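Local coordinates for alcohol dehydrogenase YqhD (Escherichia coli, PDB 4QGS), which reduces a broad range of short-chain aldehydes to primary alcohols with NADPH, using one catalytic zinc ion per subunit, at residues T210-V215 with A276-G281; T285-L290 with I364-K369; A302-K307 with L316-R321; D309-K314 with L379-D384; A340-F345 with P351-D356. All coordinates share one frame; numbering follows the deposited sequence.

Contact 1: residues T210-V215 with A276-G281; sequences TVEQYV and ATHMLG. With ZN (zinc ion), chain B.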
# COMPACT_ATOMS: atom_id res chain seq x y z
N THR A 210 6.69 -2.68 -6.06
CA THR A 210 7.11 -2.81 -7.45
C THR A 210 7.93 -4.08 -7.66
O THR A 210 7.63 -4.86 -8.56
CB THR A 210 7.91 -1.59 -7.90
OG1 THR A 210 7.12 -0.41 -7.68
CG2 THR A 210 8.26 -1.71 -9.42
N VAL A 211 8.94 -4.32 -6.83
CA VAL A 211 9.78 -5.51 -7.09
C VAL A 211 9.09 -6.82 -6.73
O VAL A 211 9.51 -7.89 -7.19
CB VAL A 211 11.14 -5.44 -6.35
CG1 VAL A 211 11.95 -4.23 -6.80
CG2 VAL A 211 10.94 -5.44 -4.83
N GLU A 212 8.02 -6.76 -5.94
CA GLU A 212 7.21 -7.96 -5.65
C GLU A 212 6.57 -8.48 -6.93
O GLU A 212 6.17 -9.64 -7.00
CB GLU A 212 6.12 -7.67 -4.64
CG GLU A 212 6.62 -7.36 -3.22
CD GLU A 212 6.88 -8.60 -2.36
OE1 GLU A 212 7.33 -9.65 -2.89
OE2 GLU A 212 6.62 -8.51 -1.14
N GLN A 213 6.46 -7.59 -7.91
CA GLN A 213 5.78 -7.88 -9.18
C GLN A 213 6.73 -7.86 -10.37
O GLN A 213 6.29 -7.95 -11.53
CB GLN A 213 4.64 -6.89 -9.39
CG GLN A 213 3.62 -6.87 -8.25
CD GLN A 213 2.61 -5.73 -8.40
OE1 GLN A 213 1.60 -5.88 -9.09
NE2 GLN A 213 2.87 -4.61 -7.72
N TYR A 214 8.02 -7.74 -10.11
CA TYR A 214 8.99 -7.57 -11.19
C TYR A 214 10.24 -8.43 -11.00
O TYR A 214 10.72 -9.04 -11.96
CB TYR A 214 9.37 -6.08 -11.32
CG TYR A 214 10.61 -5.81 -12.14
CD1 TYR A 214 10.62 -6.00 -13.53
CD2 TYR A 214 11.79 -5.38 -11.53
CE1 TYR A 214 11.77 -5.76 -14.27
CE2 TYR A 214 12.94 -5.14 -12.26
CZ TYR A 214 12.92 -5.35 -13.64
OH TYR A 214 14.05 -5.11 -14.37
N VAL A 215 10.78 -8.50 -9.79
CA VAL A 215 11.97 -9.32 -9.59
C VAL A 215 11.49 -10.73 -9.26
O VAL A 215 11.45 -11.16 -8.11
CB VAL A 215 12.88 -8.75 -8.50
CG1 VAL A 215 14.16 -9.58 -8.41
CG2 VAL A 215 13.22 -7.31 -8.83
N ALA A 276 6.21 -12.71 -1.01
CA ALA A 276 6.76 -13.40 0.16
C ALA A 276 7.45 -12.43 1.11
O ALA A 276 7.41 -12.61 2.34
CB ALA A 276 7.73 -14.49 -0.26
N THR A 277 8.08 -11.39 0.56
CA THR A 277 8.71 -10.36 1.41
C THR A 277 7.65 -9.68 2.28
O THR A 277 7.86 -9.50 3.49
CB THR A 277 9.46 -9.31 0.56
OG1 THR A 277 10.61 -9.93 -0.05
CG2 THR A 277 9.93 -8.12 1.43
N HIS A 278 6.51 -9.34 1.69
CA HIS A 278 5.39 -8.81 2.45
C HIS A 278 4.87 -9.79 3.52
O HIS A 278 4.64 -9.39 4.65
CB HIS A 278 4.23 -8.39 1.52
CG HIS A 278 4.26 -6.93 1.15
ND1 HIS A 278 5.18 -6.41 0.26
CD2 HIS A 278 3.52 -5.88 1.59
CE1 HIS A 278 5.00 -5.10 0.16
NE2 HIS A 278 3.99 -4.76 0.95
N MET A 279 4.71 -11.07 3.17
CA MET A 279 4.16 -12.03 4.12
C MET A 279 5.09 -12.24 5.31
O MET A 279 4.64 -12.29 6.46
CB MET A 279 3.86 -13.36 3.43
CG MET A 279 2.78 -13.25 2.34
SD MET A 279 1.22 -12.56 2.94
CE MET A 279 1.33 -10.88 2.34
N LEU A 280 6.39 -12.34 5.03
CA LEU A 280 7.39 -12.49 6.11
C LEU A 280 7.48 -11.22 6.94
O LEU A 280 7.55 -11.26 8.17
CB LEU A 280 8.78 -12.82 5.53
CG LEU A 280 8.98 -14.22 4.93
CD1 LEU A 280 10.45 -14.44 4.57
CD2 LEU A 280 8.53 -15.27 5.90
N GLY A 281 7.46 -10.08 6.25
CA GLY A 281 7.50 -8.80 6.93
C GLY A 281 6.32 -8.59 7.86
O GLY A 281 6.49 -8.01 8.95
ZN ZN B . 3.21 -2.80 1.41
O HOH W 1 9.62 -10.70 -2.61
O HOH W 2 1.33 -3.67 1.76
O HOH W 3 1.85 -1.16 1.68
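Glu212 and Thr277 bring their CA atoms to 7.6 Å, where the chain leaving helix 196-211 passes the first turn of helix 276-288. Across this gap the Glu212 carboxylate reaches His278 with a single oxygen, OE2. That oxygen accepts from the backbone His278 N at 3.0 Å, nearly along its C-O axis, and from the ring His278 ND1 at 2.9 Å on its anti lone pair. The bend at chi2 (-85°) brings the carboxylate to the histidine. The carboxylate and ring planes are 39° apart, yet OE2 stays close to the ring plane at its edge. The other oxygen, OE1, accepts from Trp275 N and meets a water that also touches Thr277 OG1, so the carboxylate bonds to Trp275 and His278 directly and to Thr277 through the water. His278 NE2 binds the zinc ion at 2.1 Å, with Asp205, His209 and His292 as the other protein ligands. Glu212 is thus a buried second-shell residue, and its bond to ND1 helps hold the imidazole with NE2 on the metal.

Contact 2: residues T285-L290 with I364-K369; sequences TAMHGL and IPALLK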
# COMPACT_ATOMS: atom_id res chain seq x y z
N THR A 285 5.90 -7.09 11.97
CA THR A 285 5.06 -6.01 12.46
C THR A 285 4.12 -6.52 13.56
O THR A 285 4.00 -5.90 14.63
CB THR A 285 4.21 -5.36 11.33
OG1 THR A 285 5.08 -4.70 10.40
CG2 THR A 285 3.23 -4.34 11.94
N ALA A 286 3.49 -7.66 13.31
CA ALA A 286 2.53 -8.23 14.26
C ALA A 286 3.19 -8.54 15.59
O ALA A 286 2.62 -8.28 16.66
CB ALA A 286 1.90 -9.49 13.68
N MET A 287 4.39 -9.09 15.54
CA MET A 287 5.05 -9.54 16.77
C MET A 287 5.88 -8.48 17.47
O MET A 287 5.93 -8.45 18.71
CB MET A 287 5.94 -10.75 16.47
CG MET A 287 6.50 -11.37 17.74
SD MET A 287 7.32 -12.93 17.41
CE MET A 287 5.94 -13.95 16.88
N HIS A 288 6.54 -7.61 16.71
CA HIS A 288 7.50 -6.67 17.27
C HIS A 288 7.13 -5.20 17.04
O HIS A 288 7.83 -4.33 17.53
CB HIS A 288 8.91 -6.93 16.71
CG HIS A 288 9.44 -8.30 17.01
ND1 HIS A 288 9.65 -8.75 18.30
CD2 HIS A 288 9.81 -9.32 16.19
CE1 HIS A 288 10.10 -9.99 18.26
NE2 HIS A 288 10.22 -10.36 17.00
N GLY A 289 6.06 -4.94 16.30
CA GLY A 289 5.60 -3.56 16.13
C GLY A 289 6.40 -2.68 15.18
O GLY A 289 6.22 -1.46 15.17
N LEU A 290 7.27 -3.28 14.38
CA LEU A 290 8.05 -2.51 13.42
C LEU A 290 7.14 -1.90 12.36
O LEU A 290 6.11 -2.48 12.05
CB LEU A 290 9.11 -3.40 12.74
CG LEU A 290 10.15 -4.10 13.63
CD1 LEU A 290 11.23 -4.72 12.74
CD2 LEU A 290 10.78 -3.18 14.64
N ILE A 364 12.72 -15.87 16.12
CA ILE A 364 12.43 -16.56 14.86
C ILE A 364 11.59 -17.83 15.05
O ILE A 364 10.68 -18.08 14.26
CB ILE A 364 13.74 -16.86 14.10
CG1 ILE A 364 14.32 -15.52 13.63
CG2 ILE A 364 13.48 -17.78 12.90
CD1 ILE A 364 15.69 -15.60 13.01
N PRO A 365 11.84 -18.63 16.12
CA PRO A 365 10.93 -19.77 16.26
C PRO A 365 9.47 -19.34 16.44
O PRO A 365 8.58 -19.98 15.88
CB PRO A 365 11.46 -20.48 17.51
CG PRO A 365 12.92 -20.18 17.50
CD PRO A 365 12.99 -18.73 17.03
N ALA A 366 9.24 -18.25 17.17
CA ALA A 366 7.89 -17.75 17.36
C ALA A 366 7.32 -17.18 16.05
O ALA A 366 6.12 -17.34 15.79
CB ALA A 366 7.86 -16.70 18.44
N LEU A 367 8.17 -16.54 15.25
CA LEU A 367 7.73 -16.01 13.95
C LEU A 367 7.28 -17.14 13.01
O LEU A 367 6.25 -17.03 12.33
CB LEU A 367 8.86 -15.21 13.28
CG LEU A 367 9.23 -13.90 13.98
CD1 LEU A 367 10.58 -13.35 13.48
CD2 LEU A 367 8.11 -12.84 13.81
N LEU A 368 8.04 -18.23 12.99
CA LEU A 368 7.73 -19.35 12.13
C LEU A 368 6.43 -20.03 12.56
O LEU A 368 5.66 -20.48 11.72
CB LEU A 368 8.89 -20.35 12.11
CG LEU A 368 10.18 -19.77 11.52
CD1 LEU A 368 11.37 -20.68 11.82
CD2 LEU A 368 10.07 -19.50 10.02
N LYS A 369 6.19 -20.09 13.87
CA LYS A 369 4.92 -20.60 14.39
C LYS A 369 3.75 -19.75 13.88
O LYS A 369 2.72 -20.27 13.50
CB LYS A 369 4.93 -20.63 15.92
CG LYS A 369 5.82 -21.72 16.51
CD LYS A 369 5.67 -21.81 18.03
CE LYS A 369 6.45 -22.99 18.61
NZ LYS A 369 7.93 -22.88 18.42
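Met287, near the C-terminal end of helix 276-288, reaches across to Leu367 and Ala366 on helix 364-373 and gives up more surface here than either partner. Its CG stands anti to the backbone N (chi1 -172°) and chi2 is extended too, which carries the sulfur straight out from the helix before the bend at chi3 swings the methyl over the neighbouring backbone. Met287 SD lies 3.7 Å from Leu367 CD2, the two side chains passing at a slant. Beyond the sulfur, Met287 CE settles against Ala366, 3.7 Å from its CB and 3.6 Å from its carbonyl O. Leu367 offers one branch, CD2, to the methionine, and its side chain also touches Glu283 and Leu284 a turn earlier on helix 276-288. His288 packs one ring face over Met287 CG and bonds through NE2 to Ser363 OG, next to the second segment. Between the segments the contact is van der Waals packing of thioether and methyl groups; the directional bond lies beside it, at Ser363.

Contact 3: residues A302-K307 with L316-R321; sequences ALWNEK and LQYAER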
# COMPACT_ATOMS: atom_id res chain seq x y z
N ALA A 302 17.60 -10.09 2.22
CA ALA A 302 17.86 -11.46 2.66
C ALA A 302 17.11 -12.46 1.78
O ALA A 302 17.65 -13.52 1.42
CB ALA A 302 17.46 -11.64 4.13
N LEU A 303 15.88 -12.13 1.42
CA LEU A 303 15.07 -13.03 0.58
C LEU A 303 15.68 -13.16 -0.81
O LEU A 303 15.72 -14.26 -1.38
CB LEU A 303 13.62 -12.53 0.51
CG LEU A 303 12.66 -13.46 -0.24
CD1 LEU A 303 11.27 -13.50 0.40
CD2 LEU A 303 12.55 -13.06 -1.71
N TRP A 304 16.12 -12.03 -1.37
CA TRP A 304 16.71 -12.04 -2.70
C TRP A 304 17.96 -12.92 -2.75
O TRP A 304 18.15 -13.69 -3.69
CB TRP A 304 17.04 -10.61 -3.13
CG TRP A 304 15.90 -9.90 -3.79
CD1 TRP A 304 14.66 -10.40 -4.08
CD2 TRP A 304 15.91 -8.55 -4.24
NE1 TRP A 304 13.90 -9.43 -4.71
CE2 TRP A 304 14.65 -8.28 -4.81
CE3 TRP A 304 16.88 -7.54 -4.22
CZ2 TRP A 304 14.33 -7.04 -5.35
CZ3 TRP A 304 16.56 -6.30 -4.76
CH2 TRP A 304 15.29 -6.07 -5.34
N ASN A 305 18.81 -12.83 -1.73
CA ASN A 305 20.00 -13.68 -1.73
C ASN A 305 19.62 -15.15 -1.65
O ASN A 305 20.20 -16.00 -2.33
CB ASN A 305 20.95 -13.34 -0.58
CG ASN A 305 22.10 -14.31 -0.50
OD1 ASN A 305 22.94 -14.38 -1.41
ND2 ASN A 305 22.14 -15.09 0.57
N GLU A 306 18.61 -15.46 -0.83
CA GLU A 306 18.15 -16.82 -0.67
C GLU A 306 17.52 -17.37 -1.96
O GLU A 306 17.65 -18.55 -2.27
CB GLU A 306 17.16 -16.90 0.48
CG GLU A 306 16.49 -18.25 0.64
CD GLU A 306 17.46 -19.34 1.05
OE1 GLU A 306 18.43 -19.03 1.78
OE2 GLU A 306 17.26 -20.50 0.63
N LYS A 307 16.84 -16.50 -2.70
CA LYS A 307 16.11 -16.91 -3.89
C LYS A 307 16.85 -16.52 -5.16
O LYS A 307 16.23 -16.33 -6.22
CB LYS A 307 14.70 -16.31 -3.88
CG LYS A 307 13.83 -16.75 -2.72
CD LYS A 307 13.67 -18.28 -2.67
CE LYS A 307 12.94 -18.80 -3.90
NZ LYS A 307 13.07 -20.29 -4.02
N LEU A 316 19.34 -10.09 -12.56
CA LEU A 316 20.33 -9.54 -13.48
C LEU A 316 19.74 -8.42 -14.34
O LEU A 316 20.42 -7.44 -14.66
CB LEU A 316 20.89 -10.66 -14.38
CG LEU A 316 21.75 -11.68 -13.65
CD1 LEU A 316 21.98 -12.89 -14.55
CD2 LEU A 316 23.06 -11.07 -13.23
N GLN A 317 18.48 -8.57 -14.72
CA GLN A 317 17.81 -7.53 -15.51
C GLN A 317 17.66 -6.27 -14.66
O GLN A 317 17.90 -5.16 -15.12
CB GLN A 317 16.45 -8.01 -16.02
CG GLN A 317 15.76 -6.98 -16.93
CD GLN A 317 14.55 -7.54 -17.67
OE1 GLN A 317 14.45 -8.75 -17.89
NE2 GLN A 317 13.63 -6.66 -18.06
N TYR A 318 17.25 -6.47 -13.41
CA TYR A 318 17.11 -5.39 -12.44
C TYR A 318 18.45 -4.67 -12.25
O TYR A 318 18.51 -3.44 -12.27
CB TYR A 318 16.58 -5.96 -11.13
CG TYR A 318 16.66 -5.10 -9.88
CD1 TYR A 318 15.76 -4.06 -9.68
CD2 TYR A 318 17.58 -5.38 -8.88
CE1 TYR A 318 15.80 -3.29 -8.52
CE2 TYR A 318 17.63 -4.61 -7.71
CZ TYR A 318 16.74 -3.56 -7.54
OH TYR A 318 16.78 -2.80 -6.39
N ALA A 319 19.52 -5.45 -12.12
CA ALA A 319 20.85 -4.88 -11.89
C ALA A 319 21.27 -3.99 -13.05
O ALA A 319 21.78 -2.89 -12.84
CB ALA A 319 21.86 -5.97 -11.68
N GLU A 320 21.03 -4.46 -14.27
CA GLU A 320 21.38 -3.69 -15.46
C GLU A 320 20.46 -2.50 -15.70
O GLU A 320 20.92 -1.36 -15.88
CB GLU A 320 21.37 -4.63 -16.68
CG GLU A 320 21.80 -3.98 -17.97
CD GLU A 320 21.96 -4.99 -19.09
OE1 GLU A 320 22.63 -6.02 -18.86
OE2 GLU A 320 21.40 -4.77 -20.18
N ARG A 321 19.15 -2.74 -15.69
CA ARG A 321 18.16 -1.72 -16.08
C ARG A 321 17.95 -0.65 -15.02
O ARG A 321 17.72 0.51 -15.35
CB ARG A 321 16.81 -2.37 -16.39
CG ARG A 321 16.79 -3.30 -17.61
CD ARG A 321 16.55 -2.54 -18.89
NE ARG A 321 16.58 -3.43 -20.06
CZ ARG A 321 15.51 -4.02 -20.57
NH1 ARG A 321 14.31 -3.83 -20.03
NH2 ARG A 321 15.63 -4.81 -21.65
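Trp304 turns the far edge of its six-membered ring toward the face of Tyr318 in an offset edge-to-face pair. The ring centroids lie 5.0 Å apart and the planes are inclined at 66°. The indole leads with CZ3 and CH2, each about 3.6 Å from Tyr318 CE2; CH2 also lies 3.6 Å from Tyr318 CZ, so the approach falls on the hydroxyl-bearing half of the phenol. This single aromatic pair makes the whole contact, bridging helices whose nearest CA atoms, Trp304 and Leu316, are still 11.6 Å apart. Tyr318 can span its share of that distance because its CG lies anti to the backbone N (chi1 166°), which sends the ring out from helix 312-323.

The next shell holds Tyr318 by hydrogen bonds and packs round Trp304. Tyr318 OH is hydrogen-bonded with Thr341 OG1 and with Trp323 NE1, and the Trp323 ring adds a second edge-to-face partner. Trp304 is flanked by Val211, Val215 and Thr341, and Phe207 packs on Tyr318. Helices 196-211 and 330-347 therefore close round the pair, which is wholly buried. Trp304 remains about 14 Å from the zinc ion, measured from its side chain. This is an aromatic cluster at a junction of helices, part of the hydrophobic core of the all-helical C-terminal domain of iron-containing alcohol dehydrogenases.

Contact 4: residues D309-K314 with L379-D384; sequences DTKRAK and LGENHD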
# COMPACT_ATOMS: atom_id res chain seq x y z
N ASP A 309 18.65 -18.11 -7.09
CA ASP A 309 18.54 -19.11 -8.15
C ASP A 309 17.30 -18.90 -9.02
O ASP A 309 17.41 -18.69 -10.23
CB ASP A 309 18.51 -20.53 -7.56
CG ASP A 309 19.84 -20.93 -6.95
OD1 ASP A 309 20.89 -20.59 -7.53
OD2 ASP A 309 19.82 -21.57 -5.88
N THR A 310 16.12 -18.96 -8.41
CA THR A 310 14.89 -18.84 -9.18
C THR A 310 14.70 -17.42 -9.70
O THR A 310 14.06 -17.23 -10.73
CB THR A 310 13.65 -19.23 -8.36
OG1 THR A 310 13.54 -18.37 -7.22
CG2 THR A 310 13.74 -20.67 -7.88
N LYS A 311 15.26 -16.43 -9.00
CA LYS A 311 15.09 -15.04 -9.42
C LYS A 311 16.26 -14.54 -10.26
O LYS A 311 16.38 -13.35 -10.53
CB LYS A 311 14.94 -14.13 -8.19
CG LYS A 311 13.66 -14.34 -7.41
CD LYS A 311 13.62 -13.35 -6.22
CE LYS A 311 12.35 -13.54 -5.41
NZ LYS A 311 11.12 -13.21 -6.18
N ARG A 312 17.13 -15.46 -10.67
CA ARG A 312 18.40 -15.06 -11.26
C ARG A 312 18.25 -14.13 -12.46
O ARG A 312 18.87 -13.06 -12.49
CB ARG A 312 19.20 -16.32 -11.65
CG ARG A 312 20.35 -16.06 -12.56
CD ARG A 312 20.78 -17.37 -13.19
NE ARG A 312 22.22 -17.44 -13.42
CZ ARG A 312 22.81 -17.07 -14.55
NH1 ARG A 312 22.10 -16.60 -15.57
NH2 ARG A 312 24.13 -17.17 -14.65
N ALA A 313 17.44 -14.50 -13.45
CA ALA A 313 17.30 -13.68 -14.65
C ALA A 313 16.78 -12.28 -14.36
O ALA A 313 17.32 -11.30 -14.88
CB ALA A 313 16.38 -14.38 -15.65
N LYS A 314 15.75 -12.17 -13.52
CA LYS A 314 15.20 -10.84 -13.24
C LYS A 314 16.09 -10.05 -12.29
O LYS A 314 16.10 -8.83 -12.35
CB LYS A 314 13.77 -10.95 -12.69
CG LYS A 314 12.74 -11.53 -13.70
CD LYS A 314 12.70 -10.79 -15.05
CE LYS A 314 12.16 -9.34 -14.95
NZ LYS A 314 10.68 -9.29 -14.75
N LEU A 379 5.34 -19.99 0.29
CA LEU A 379 5.33 -18.62 -0.22
C LEU A 379 6.10 -18.46 -1.52
O LEU A 379 6.83 -19.36 -1.96
CB LEU A 379 5.87 -17.65 0.86
CG LEU A 379 5.12 -17.68 2.20
CD1 LEU A 379 5.83 -16.77 3.22
CD2 LEU A 379 3.66 -17.24 2.01
N GLY A 380 5.88 -17.32 -2.18
CA GLY A 380 6.65 -16.91 -3.34
C GLY A 380 5.98 -17.24 -4.66
O GLY A 380 5.02 -18.01 -4.70
N GLU A 381 6.50 -16.68 -5.74
CA GLU A 381 5.91 -16.91 -7.06
C GLU A 381 6.05 -18.38 -7.48
O GLU A 381 5.30 -18.87 -8.35
CB GLU A 381 6.54 -16.00 -8.12
CG GLU A 381 8.01 -16.22 -8.43
CD GLU A 381 8.94 -15.40 -7.55
OE1 GLU A 381 8.52 -14.98 -6.44
OE2 GLU A 381 10.09 -15.16 -7.96
N ASN A 382 6.98 -19.09 -6.86
CA ASN A 382 7.17 -20.52 -7.17
C ASN A 382 6.53 -21.43 -6.13
O ASN A 382 6.65 -22.66 -6.22
CB ASN A 382 8.65 -20.84 -7.29
CG ASN A 382 9.31 -20.07 -8.40
OD1 ASN A 382 9.00 -20.27 -9.57
ND2 ASN A 382 10.20 -19.15 -8.05
N HIS A 383 5.89 -20.82 -5.14
CA HIS A 383 5.23 -21.54 -4.06
C HIS A 383 6.20 -22.47 -3.34
O HIS A 383 5.80 -23.54 -2.87
CB HIS A 383 4.04 -22.34 -4.60
CG HIS A 383 3.22 -21.60 -5.61
ND1 HIS A 383 2.47 -20.48 -5.29
CD2 HIS A 383 3.03 -21.81 -6.94
CE1 HIS A 383 1.86 -20.04 -6.38
NE2 HIS A 383 2.19 -20.83 -7.39
N ASP A 384 7.46 -22.05 -3.26
CA ASP A 384 8.54 -22.89 -2.74
C ASP A 384 9.19 -22.36 -1.46
O ASP A 384 10.15 -22.95 -0.96
CB ASP A 384 9.61 -23.08 -3.81
CG ASP A 384 10.18 -21.78 -4.32
OD1 ASP A 384 9.74 -20.70 -3.87
OD2 ASP A 384 11.09 -21.82 -5.17
O HOH W 4 11.55 -16.84 -9.37
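Lys311 NZ and Glu381 form a buried salt bridge, 2.8 Å to OE2 on its syn lone pair and a weaker 3.2 Å to OE1. The lysine chain runs extended until chi4 (-64°), where a final bend brings the ammonium to the carboxylate; Glu381 bends at chi2 to meet it. NZ has further partners in Asp274 OD2 and Val215 O. Two carboxylates thus share one ammonium, which probably stabilises its charge and offsets the closeness of Glu381 to Asp274. A water links the segments beside the bridge: it lies 2.6 Å from Glu381 OE2, probably donating to it, accepts from Asn382 ND2 at 3.0 Å and makes a weak bond with Thr310 OG1. Farther out, Thr310 CB packs 3.5 Å from Asn382 ND2, and its CG2 approaches Asp384, a carboxylate salt-bridged to Lys307. Each segment contains a type I beta turn, Asp309 to Arg312 and Gly380 to His383. The first leads into helix 312-323, with Lys311 at its N-cap position. The bridge thus joins two interhelical loops of the C-terminal helical domain.

Contact 5: residues A340-F345 with P351-D356; sequences ATRNFF and PTHLSD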
# COMPACT_ATOMS: atom_id res chain seq x y z
N ALA A 340 23.30 -2.56 -3.50
CA ALA A 340 22.82 -1.22 -3.87
C ALA A 340 21.42 -0.98 -3.32
O ALA A 340 21.09 0.14 -2.91
CB ALA A 340 22.83 -1.03 -5.40
N THR A 341 20.60 -2.03 -3.32
CA THR A 341 19.23 -1.94 -2.81
C THR A 341 19.24 -1.73 -1.29
O THR A 341 18.54 -0.86 -0.76
CB THR A 341 18.41 -3.19 -3.18
OG1 THR A 341 18.49 -3.40 -4.59
CG2 THR A 341 16.95 -3.04 -2.77
N ARG A 342 20.05 -2.53 -0.61
CA ARG A 342 20.22 -2.38 0.82
C ARG A 342 20.69 -0.97 1.15
O ARG A 342 20.12 -0.30 2.01
CB ARG A 342 21.22 -3.41 1.35
CG ARG A 342 21.23 -3.53 2.85
CD ARG A 342 22.29 -4.54 3.32
NE ARG A 342 21.99 -5.95 3.03
CZ ARG A 342 21.12 -6.69 3.72
NH1 ARG A 342 20.94 -7.96 3.42
NH2 ARG A 342 20.43 -6.15 4.71
N ASN A 343 21.71 -0.51 0.44
CA ASN A 343 22.23 0.83 0.68
C ASN A 343 21.19 1.92 0.44
O ASN A 343 21.12 2.90 1.19
CB ASN A 343 23.46 1.08 -0.19
CG ASN A 343 24.04 2.47 0.03
OD1 ASN A 343 24.63 2.75 1.08
ND2 ASN A 343 23.85 3.35 -0.95
N PHE A 344 20.38 1.76 -0.61
CA PHE A 344 19.32 2.72 -0.91
C PHE A 344 18.37 2.85 0.29
O PHE A 344 18.06 3.95 0.73
CB PHE A 344 18.58 2.29 -2.19
CG PHE A 344 17.39 3.15 -2.53
CD1 PHE A 344 17.55 4.49 -2.85
CD2 PHE A 344 16.10 2.61 -2.55
CE1 PHE A 344 16.45 5.29 -3.16
CE2 PHE A 344 15.01 3.40 -2.86
CZ PHE A 344 15.19 4.74 -3.16
N PHE A 345 17.92 1.71 0.82
CA PHE A 345 17.03 1.72 1.99
C PHE A 345 17.71 2.38 3.19
O PHE A 345 17.12 3.25 3.87
CB PHE A 345 16.62 0.30 2.36
CG PHE A 345 15.75 -0.39 1.32
CD1 PHE A 345 15.14 0.32 0.31
CD2 PHE A 345 15.54 -1.76 1.40
CE1 PHE A 345 14.33 -0.32 -0.64
CE2 PHE A 345 14.75 -2.42 0.47
CZ PHE A 345 14.14 -1.69 -0.56
N PRO A 351 16.85 1.11 8.26
CA PRO A 351 17.83 0.04 8.48
C PRO A 351 17.35 -1.33 8.02
O PRO A 351 16.16 -1.63 8.04
CB PRO A 351 18.03 0.04 10.01
CG PRO A 351 17.68 1.42 10.42
CD PRO A 351 16.57 1.85 9.50
N THR A 352 18.29 -2.19 7.64
CA THR A 352 17.92 -3.45 6.99
C THR A 352 18.31 -4.73 7.72
O THR A 352 18.23 -5.80 7.14
CB THR A 352 18.54 -3.51 5.57
OG1 THR A 352 19.96 -3.49 5.67
CG2 THR A 352 18.07 -2.32 4.72
N HIS A 353 18.71 -4.65 8.99
CA HIS A 353 18.97 -5.85 9.78
C HIS A 353 18.15 -5.85 11.07
O HIS A 353 17.89 -4.79 11.64
CB HIS A 353 20.47 -5.97 10.11
CG HIS A 353 21.36 -6.12 8.91
ND1 HIS A 353 21.97 -5.05 8.30
CD2 HIS A 353 21.72 -7.22 8.20
CE1 HIS A 353 22.68 -5.48 7.26
NE2 HIS A 353 22.54 -6.79 7.19
N LEU A 354 17.76 -7.04 11.52
CA LEU A 354 16.99 -7.17 12.76
C LEU A 354 17.73 -6.52 13.92
O LEU A 354 17.13 -5.85 14.75
CB LEU A 354 16.69 -8.64 13.08
CG LEU A 354 15.71 -9.32 12.13
CD1 LEU A 354 15.66 -10.83 12.37
CD2 LEU A 354 14.33 -8.72 12.31
N SER A 355 19.05 -6.68 13.94
CA SER A 355 19.84 -6.14 15.05
C SER A 355 19.77 -4.60 15.14
O SER A 355 19.91 -4.04 16.22
CB SER A 355 21.29 -6.59 14.93
OG SER A 355 21.89 -6.10 13.75
N ASP A 356 19.52 -3.93 14.01
CA ASP A 356 19.35 -2.47 14.01
C ASP A 356 18.14 -2.03 14.82
O ASP A 356 18.04 -0.87 15.22
CB ASP A 356 19.21 -1.93 12.59
CG ASP A 356 20.42 -2.19 11.73
OD1 ASP A 356 21.55 -2.02 12.24
OD2 ASP A 356 20.25 -2.56 10.56
O HOH W 5 18.48 -8.29 5.95
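Arg342 NH2 is gripped by three oxygens: Thr352 OG1, Thr352 O and a water. The bond to Thr352 OG1 is the shortest at 2.9 Å, with an N-H...O angle of 153° and the hydroxyl oxygen close to the guanidinium plane. Thr352 O lies at 3.3 Å from the same nitrogen and makes only a weak bond; the water strengthens the link by accepting from NH2 and donating to that carbonyl. Arg342 CG, anti to the backbone N (chi1 -167°), passes 3.1 Å from Thr352 OG1, and the bend at chi3 then brings NH2 back to the threonine. The guanidinium lies almost parallel to the His353 imidazole, the planes 9° apart, with NH2 over the ring face and displaced toward its rim near NE2. The loop is braced in turn by Asp356 OD2, which accepts from His353 N. On the apolar side, Thr352 CG2 packs 3.8 Å from Phe345 CB. Phe345 itself touches Ala297 and Leu300 of helix 292-306 and Val204 and Val208 of helix 196-211, placing this fold-back of the loop over helix 330-347 beside two helices that carry zinc ligands.

All five contacts lie in the helical C-terminal half of the chain, apart from the parallel sheet. Contacts 1, 3 and 4 cluster, their centres 10 to 12 Å apart, and touch one another: Lys311 of contact 4 reaches Val215 of contact 1 and packs on Trp304 of contact 3. Contacts 3 and 5 touch through the Tyr318-Thr341 hydrogen bond. Contact 2 stands apart, 18 to 25 Å from the others, but shares helix 276-288 with contact 1. Along the chain, contact 1 closes first; contacts 3 and 5 are nested in the loop closed by contact 2, which crosses contact 4. The crossing and nesting tie together successive helices, among them the three that carry the zinc ligands.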